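Local structure of cell wall binding protein cwp8 (Peptoclostridium difficile, 5J6Q) at residues K70-D75 and L177-V182; T95-V100 and A120-T125; S361-K366 and S386-S391. The protein probably anchors to the clostridial cell wall through its CWB2 domains, as a cell wall protein associated with the S-layer. One frame throughout, in Å; residues are numbered along the deposited sequence.

Contact 1: K70-D75 and L177-V182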
# COMPACT_ATOMS: atom_id res chain seq x y z
N LYS A 70 5.79 9.37 -26.58
CA LYS A 70 6.37 10.52 -25.87
C LYS A 70 6.30 11.77 -26.73
O LYS A 70 6.47 11.66 -27.92
CB LYS A 70 7.89 10.32 -25.57
CG LYS A 70 8.29 9.06 -24.75
CD LYS A 70 9.79 8.68 -25.02
CE LYS A 70 10.25 7.39 -24.34
NZ LYS A 70 11.60 6.93 -24.84
N VAL A 71 6.07 12.94 -26.11
CA VAL A 71 6.13 14.22 -26.78
C VAL A 71 7.35 14.95 -26.35
O VAL A 71 7.52 15.20 -25.17
CB VAL A 71 4.93 15.09 -26.46
CG1 VAL A 71 5.04 16.39 -27.29
CG2 VAL A 71 3.64 14.37 -26.75
N THR A 72 8.22 15.30 -27.27
CA THR A 72 9.36 16.04 -26.85
C THR A 72 9.17 17.47 -27.38
O THR A 72 8.72 17.70 -28.53
CB THR A 72 10.72 15.40 -27.34
OG1 THR A 72 10.75 15.48 -28.76
CG2 THR A 72 10.91 13.95 -26.83
N ILE A 73 9.47 18.44 -26.50
CA ILE A 73 9.40 19.85 -26.77
C ILE A 73 10.77 20.37 -26.46
O ILE A 73 11.31 20.10 -25.38
CB ILE A 73 8.36 20.65 -25.86
CG1 ILE A 73 7.00 20.10 -25.99
CG2 ILE A 73 8.42 22.16 -26.22
CD1 ILE A 73 6.71 19.08 -24.88
N GLN A 74 11.36 21.11 -27.38
CA GLN A 74 12.64 21.72 -27.06
C GLN A 74 12.77 23.14 -27.65
O GLN A 74 12.66 23.34 -28.86
CB GLN A 74 13.80 20.88 -27.53
CG GLN A 74 15.13 21.57 -27.26
CD GLN A 74 16.30 20.69 -27.65
OE1 GLN A 74 16.18 19.79 -28.49
NE2 GLN A 74 17.49 20.99 -27.09
N ASP A 75 13.01 24.10 -26.78
CA ASP A 75 13.16 25.46 -27.25
C ASP A 75 14.46 25.60 -28.02
O ASP A 75 15.51 25.18 -27.51
CB ASP A 75 13.12 26.36 -26.04
CG ASP A 75 13.31 27.83 -26.28
OD1 ASP A 75 13.71 28.20 -27.40
OD2 ASP A 75 13.08 28.59 -25.37
N LEU A 177 15.58 19.63 -23.81
CA LEU A 177 14.56 18.65 -24.26
C LEU A 177 13.68 18.18 -23.10
O LEU A 177 14.21 17.46 -22.24
CB LEU A 177 15.38 17.45 -24.80
CG LEU A 177 14.69 16.29 -25.55
CD1 LEU A 177 13.81 15.51 -24.60
CD2 LEU A 177 13.94 16.72 -26.77
N HIS A 178 12.38 18.57 -23.04
CA HIS A 178 11.44 18.10 -21.99
C HIS A 178 10.55 16.97 -22.62
O HIS A 178 10.18 17.07 -23.78
CB HIS A 178 10.50 19.21 -21.45
CG HIS A 178 11.22 20.40 -20.90
ND1 HIS A 178 11.48 21.53 -21.65
CD2 HIS A 178 11.74 20.63 -19.66
CE1 HIS A 178 12.12 22.40 -20.88
NE2 HIS A 178 12.29 21.88 -19.68
N THR A 179 10.18 15.94 -21.85
CA THR A 179 9.43 14.84 -22.38
C THR A 179 8.23 14.58 -21.60
O THR A 179 8.28 14.51 -20.36
CB THR A 179 10.28 13.56 -22.38
OG1 THR A 179 11.36 13.79 -23.26
CG2 THR A 179 9.46 12.32 -22.85
N VAL A 180 7.14 14.42 -22.31
CA VAL A 180 5.94 14.14 -21.64
C VAL A 180 5.51 12.82 -22.18
O VAL A 180 5.38 12.63 -23.41
CB VAL A 180 4.88 15.25 -21.93
CG1 VAL A 180 3.57 14.93 -21.21
CG2 VAL A 180 5.42 16.64 -21.55
N THR A 181 5.25 11.91 -21.32
CA THR A 181 4.87 10.59 -21.80
C THR A 181 3.46 10.54 -21.65
O THR A 181 2.97 11.01 -20.62
CB THR A 181 5.60 9.53 -20.94
OG1 THR A 181 7.01 9.80 -21.07
CG2 THR A 181 5.23 8.12 -21.34
N VAL A 182 2.74 10.02 -22.67
CA VAL A 182 1.29 9.95 -22.59
C VAL A 182 0.93 8.51 -22.63
O VAL A 182 1.38 7.82 -23.56
CB VAL A 182 0.56 10.73 -23.75
CG1 VAL A 182 -0.92 10.45 -23.69
CG2 VAL A 182 0.79 12.25 -23.61

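Contact 2: T95-V100 and A120-T125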
# COMPACT_ATOMS: atom_id res chain seq x y z
N THR A 95 36.92 40.96 -21.87
CA THR A 95 38.26 41.37 -21.46
C THR A 95 39.07 41.78 -22.72
O THR A 95 38.71 41.36 -23.84
CB THR A 95 39.03 40.22 -20.80
OG1 THR A 95 39.28 39.27 -21.82
CG2 THR A 95 38.29 39.60 -19.64
N ALA A 96 40.17 42.56 -22.53
CA ALA A 96 41.04 42.98 -23.64
C ALA A 96 41.54 41.79 -24.41
O ALA A 96 41.58 41.80 -25.64
CB ALA A 96 42.25 43.77 -23.12
N GLN A 97 41.89 40.75 -23.69
CA GLN A 97 42.42 39.53 -24.28
C GLN A 97 41.34 38.73 -25.12
O GLN A 97 41.72 37.96 -25.98
CB GLN A 97 43.00 38.66 -23.17
CG GLN A 97 43.64 37.38 -23.67
CD GLN A 97 44.84 37.60 -24.56
OE1 GLN A 97 45.38 38.72 -24.72
NE2 GLN A 97 45.27 36.53 -25.18
N GLU A 98 40.04 38.89 -24.86
CA GLU A 98 39.04 38.23 -25.69
C GLU A 98 39.18 38.80 -27.09
O GLU A 98 39.21 38.07 -28.06
CB GLU A 98 37.63 38.48 -25.15
CG GLU A 98 37.31 37.61 -23.95
CD GLU A 98 35.84 37.58 -23.62
OE1 GLU A 98 35.49 37.21 -22.49
OE2 GLU A 98 35.03 37.94 -24.50
N ILE A 99 39.28 40.14 -27.19
CA ILE A 99 39.45 40.80 -28.47
C ILE A 99 40.61 40.22 -29.29
O ILE A 99 40.43 39.95 -30.47
CB ILE A 99 39.69 42.29 -28.20
CG1 ILE A 99 38.46 42.91 -27.54
CG2 ILE A 99 40.06 43.01 -29.51
CD1 ILE A 99 38.65 44.38 -27.19
N VAL A 100 41.79 40.02 -28.67
CA VAL A 100 42.94 39.59 -29.46
C VAL A 100 42.80 38.15 -29.82
O VAL A 100 43.37 37.70 -30.80
CB VAL A 100 44.28 39.84 -28.73
CG1 VAL A 100 44.37 41.29 -28.28
CG2 VAL A 100 44.42 38.91 -27.54
N ALA A 120 46.61 43.10 -33.67
CA ALA A 120 46.02 43.79 -32.53
C ALA A 120 47.03 43.98 -31.40
O ALA A 120 47.87 43.10 -31.14
CB ALA A 120 44.82 43.00 -32.02
N THR A 121 46.95 45.13 -30.73
CA THR A 121 47.83 45.48 -29.62
C THR A 121 47.02 45.95 -28.42
O THR A 121 46.23 46.89 -28.58
CB THR A 121 48.75 46.64 -30.01
OG1 THR A 121 49.35 46.35 -31.26
CG2 THR A 121 49.83 46.91 -28.94
N ILE A 122 47.19 45.33 -27.24
CA ILE A 122 46.49 45.81 -26.06
C ILE A 122 47.11 47.19 -25.74
O ILE A 122 48.33 47.30 -25.72
CB ILE A 122 46.66 44.80 -24.92
CG1 ILE A 122 46.19 43.42 -25.43
CG2 ILE A 122 45.89 45.25 -23.65
CD1 ILE A 122 45.97 42.39 -24.33
N LYS A 123 46.29 48.19 -25.49
CA LYS A 123 46.72 49.54 -25.26
C LYS A 123 46.44 50.00 -23.84
O LYS A 123 46.97 50.99 -23.40
CB LYS A 123 46.00 50.44 -26.27
CG LYS A 123 46.97 51.12 -27.22
CD LYS A 123 47.21 50.32 -28.50
CE LYS A 123 47.79 51.20 -29.59
NZ LYS A 123 49.27 51.27 -29.54
N SER A 124 45.61 49.27 -23.13
CA SER A 124 45.22 49.52 -21.73
C SER A 124 44.40 48.30 -21.26
O SER A 124 44.17 47.41 -22.07
CB SER A 124 44.40 50.81 -21.60
OG SER A 124 43.12 50.72 -22.23
N THR A 125 43.98 48.27 -20.01
CA THR A 125 43.19 47.17 -19.49
C THR A 125 41.84 46.98 -20.21
O THR A 125 41.30 45.90 -20.08
CB THR A 125 42.90 47.38 -18.01
OG1 THR A 125 42.29 48.67 -17.87
CG2 THR A 125 44.16 47.27 -17.14

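Contact 3: S361-K366 and S386-S391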
# COMPACT_ATOMS: atom_id res chain seq x y z
N SER A 361 -23.44 -24.39 -4.55
CA SER A 361 -24.59 -24.97 -5.25
C SER A 361 -25.23 -26.09 -4.47
O SER A 361 -26.43 -26.27 -4.58
CB SER A 361 -24.21 -25.47 -6.65
OG SER A 361 -23.05 -26.30 -6.68
N ASN A 362 -24.46 -26.84 -3.69
CA ASN A 362 -25.03 -27.94 -2.95
C ASN A 362 -25.54 -27.50 -1.58
O ASN A 362 -25.53 -28.29 -0.65
CB ASN A 362 -24.01 -29.11 -2.82
CG ASN A 362 -22.65 -28.78 -2.21
OD1 ASN A 362 -22.19 -27.62 -2.24
ND2 ASN A 362 -21.91 -29.77 -1.67
N LEU A 363 -26.03 -26.27 -1.43
CA LEU A 363 -26.50 -25.79 -0.12
C LEU A 363 -27.61 -26.73 0.39
O LEU A 363 -27.80 -26.90 1.61
CB LEU A 363 -27.01 -24.33 -0.21
CG LEU A 363 -28.10 -24.07 -1.29
CD1 LEU A 363 -29.48 -24.22 -0.71
CD2 LEU A 363 -28.00 -22.66 -1.81
N SER A 364 -28.31 -27.41 -0.55
CA SER A 364 -29.41 -28.33 -0.21
C SER A 364 -28.96 -29.43 0.76
O SER A 364 -29.78 -29.93 1.51
CB SER A 364 -30.01 -28.96 -1.48
OG SER A 364 -29.09 -29.83 -2.13
N SER A 365 -27.69 -29.81 0.77
CA SER A 365 -27.26 -30.81 1.75
C SER A 365 -26.59 -30.15 3.00
O SER A 365 -26.00 -30.87 3.81
CB SER A 365 -26.25 -31.74 1.10
OG SER A 365 -25.43 -30.96 0.25
N LYS A 366 -26.65 -28.80 3.16
CA LYS A 366 -26.00 -28.18 4.30
C LYS A 366 -26.97 -27.53 5.22
O LYS A 366 -28.13 -27.26 4.89
CB LYS A 366 -24.97 -27.17 3.80
CG LYS A 366 -23.91 -27.88 2.97
CD LYS A 366 -23.23 -26.96 2.01
CE LYS A 366 -22.05 -27.72 1.37
NZ LYS A 366 -21.30 -26.82 0.48
N SER A 386 -35.30 -19.80 6.18
CA SER A 386 -35.94 -21.03 5.73
C SER A 386 -36.33 -20.90 4.27
O SER A 386 -36.60 -21.90 3.64
CB SER A 386 -37.18 -21.35 6.56
OG SER A 386 -38.17 -20.35 6.44
N LYS A 387 -36.35 -19.67 3.72
CA LYS A 387 -36.72 -19.50 2.31
C LYS A 387 -35.58 -19.86 1.40
O LYS A 387 -35.79 -19.98 0.19
CB LYS A 387 -37.19 -18.07 2.00
CG LYS A 387 -38.20 -17.54 3.03
CD LYS A 387 -39.64 -17.79 2.61
CE LYS A 387 -40.49 -18.26 3.77
NZ LYS A 387 -41.04 -17.12 4.55
N LEU A 388 -34.39 -20.05 1.94
CA LEU A 388 -33.23 -20.39 1.09
C LEU A 388 -33.33 -21.78 0.43
O LEU A 388 -33.12 -21.91 -0.76
CB LEU A 388 -31.89 -20.37 1.85
CG LEU A 388 -30.80 -19.61 1.13
CD1 LEU A 388 -29.67 -19.27 2.10
CD2 LEU A 388 -30.27 -20.45 -0.01
N GLY A 389 -33.59 -22.80 1.23
CA GLY A 389 -33.62 -24.16 0.73
C GLY A 389 -32.46 -24.97 1.23
O GLY A 389 -32.04 -25.94 0.57
N VAL A 390 -31.87 -24.57 2.39
CA VAL A 390 -30.79 -25.40 2.96
C VAL A 390 -31.39 -26.67 3.60
O VAL A 390 -32.55 -26.67 4.02
CB VAL A 390 -29.92 -24.64 4.05
CG1 VAL A 390 -29.18 -23.45 3.43
CG2 VAL A 390 -30.80 -24.18 5.21
N SER A 391 -30.60 -27.76 3.70
CA SER A 391 -31.06 -29.00 4.31
C SER A 391 -31.82 -28.73 5.59
O SER A 391 -32.82 -29.39 5.84
CB SER A 391 -29.86 -29.90 4.59
OG SER A 391 -30.23 -31.05 5.34

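Contact 1: K70-D75 and L177-V182
Thr72 and Thr179 stand side by side on neighbouring antiparallel strands, 68-75 and 178-183, inside the mixed five-stranded sheet near the start of the chain. They form a non-hydrogen-bonded pair and point the same way, with Thr72 CG2 against Thr179 OG1 at 3.6 Å. The two threonines are turned differently: Thr72 OG1 sits between its own backbone N and carbonyl carbon (chi1 65°), whereas Thr179 OG1 lies anti to the carbonyl carbon (chi1 -64°). Thr179 therefore presents its hydroxyl to Thr72 and its methyl to Lys70, whose CB lies 3.7 Å from Thr179 CG2. Lys70 crosses Thr179 obliquely but runs alongside Thr181, and beyond CG its extended chain leads off from the sheet. At the far end of this face Leu177 crosses Thr72 at a slant, its CD2 3.5 Å from Thr72 CB and its CD1 against Thr72 CG2. Gln74 meets Leu177 at about a right angle; its chain is extended, and NE2 donates to the carbonyl O of Lys175. The other face carries Val71, Ile73, His178 and Val180. Here Val71 and Val180 both pack on Leu15 of helix 13-24, which lies against this side. Two hydrogen-bonded pairs join the backbones: Val71 with Val180, where Val71 N reaches Val180 O at 2.8 Å, and Ile73 with His178. Strand 41-45 continues the sheet beyond 70-75, and strand 5-8 lies beside 178-183, so both partners are interior strands. On the helix-facing side the apolar contact between the strands is loose, Ile73 CD1 approaching Val180 CG2 at 4.3 Å.

Contact 2: T95-V100 and A120-T125
The carboxamide of Gln97 meets the side chain of Ile122 through its oxygen, OE1 lying 3.7 Å from Ile122 CD1, and the two side chains cross at about a right angle. Gln97 CG is anti to the backbone N, and a bend at chi2 (63°) turns CD off the extended path. Thr125 O lies 3.8 Å from Ala96 CB. Ile122 reaches across from the strand and spans one turn of the helix. Its CG2 packs on Ala96 CB at 4.0 Å, while its CG1 touches Val100 CG1, also at 4.0 Å. This is a helix packed on a sheet within domain 2: residues 96-100, the first turn of helix 96-111, run nearly antiparallel to residues 120-124 of strand 118-124, an outermost strand of a three-stranded antiparallel sheet, the axes of these short segments 8.8 Å apart at closest. Val128 of the next strand, 127-132, is touched by Ala96 and Val100 and by Ile99 as well, which itself makes no contact with 120-125. Thr95 is the N-cap of the helix, its OG1 accepting from Glu98 N at 3.2 Å. At the other end of the contact, Val100 CG1, anti to its carbonyl carbon (chi1 -53°), meets Ala120 CB at 4.1 Å.

Contact 3: S361-K366 and S386-S391
Leu363 and Ser364 pack on Gly389, and next to them in the chain the carbonyl O of Asn362 is gripped twice by Ser365: OG donates to it at 2.8 Å, in the carbonyl plane, and the backbone N of Ser365 at 3.0 Å. The second is the i to i+3 backbone bond of the 3-10 turn 363-365, and the hydroxyl doubles it. Lys366 NZ adds a bond to Asn362 OD1 from above the amide plane, and also donates to the carbonyl oxygens of Leu359 and Ala311. Across the contact, Leu363 has CG between its backbone N and carbonyl carbon (chi1 54°) and sends its two methyls to different partners. CD1 lies close to Gly389 O at 3.3 Å, while CD2 meets Leu388 CD2 at 3.6 Å, the two leucine side chains meeting at a slant. Gly389, with a positive phi of 110°, is the first residue after the helix to leave helical angles, a conformation glycine takes readily. Beyond it, Ser391 CB lies 3.1 Å from Ser364 O, and Val390 CB 3.3 Å from Lys366 O. Both loops lead from a helix into a strand, 349-359 into 367-371 and 379-386 into 392-396; these parallel neighbours are joined by a beta-alpha-beta crossover, with 392-396 outermost in its four-stranded sheet.

Overall arrangement
The three contacts belong to separate parts of an elongated chain: a strand pair, a helix on a strand, and two loops beside a parallel sheet; none touches another. Contact 1 joins strands 68-75 and 178-183, and the chain between them makes an excursion that contains contact 2, whose centre is about 44 Å away, in domain 2. Contact 3 follows later in the chain, in the CWB2 region on the opposite side of the chain's centre; its centre lies about 62 Å from that of contact 1 and about 104 Å from that of contact 2. Domain 2 is thus inserted between two adjacent strands of the first sheet, and it stands far from the parallel-sheet CWB2 region that probably holds the protein on the cell wall.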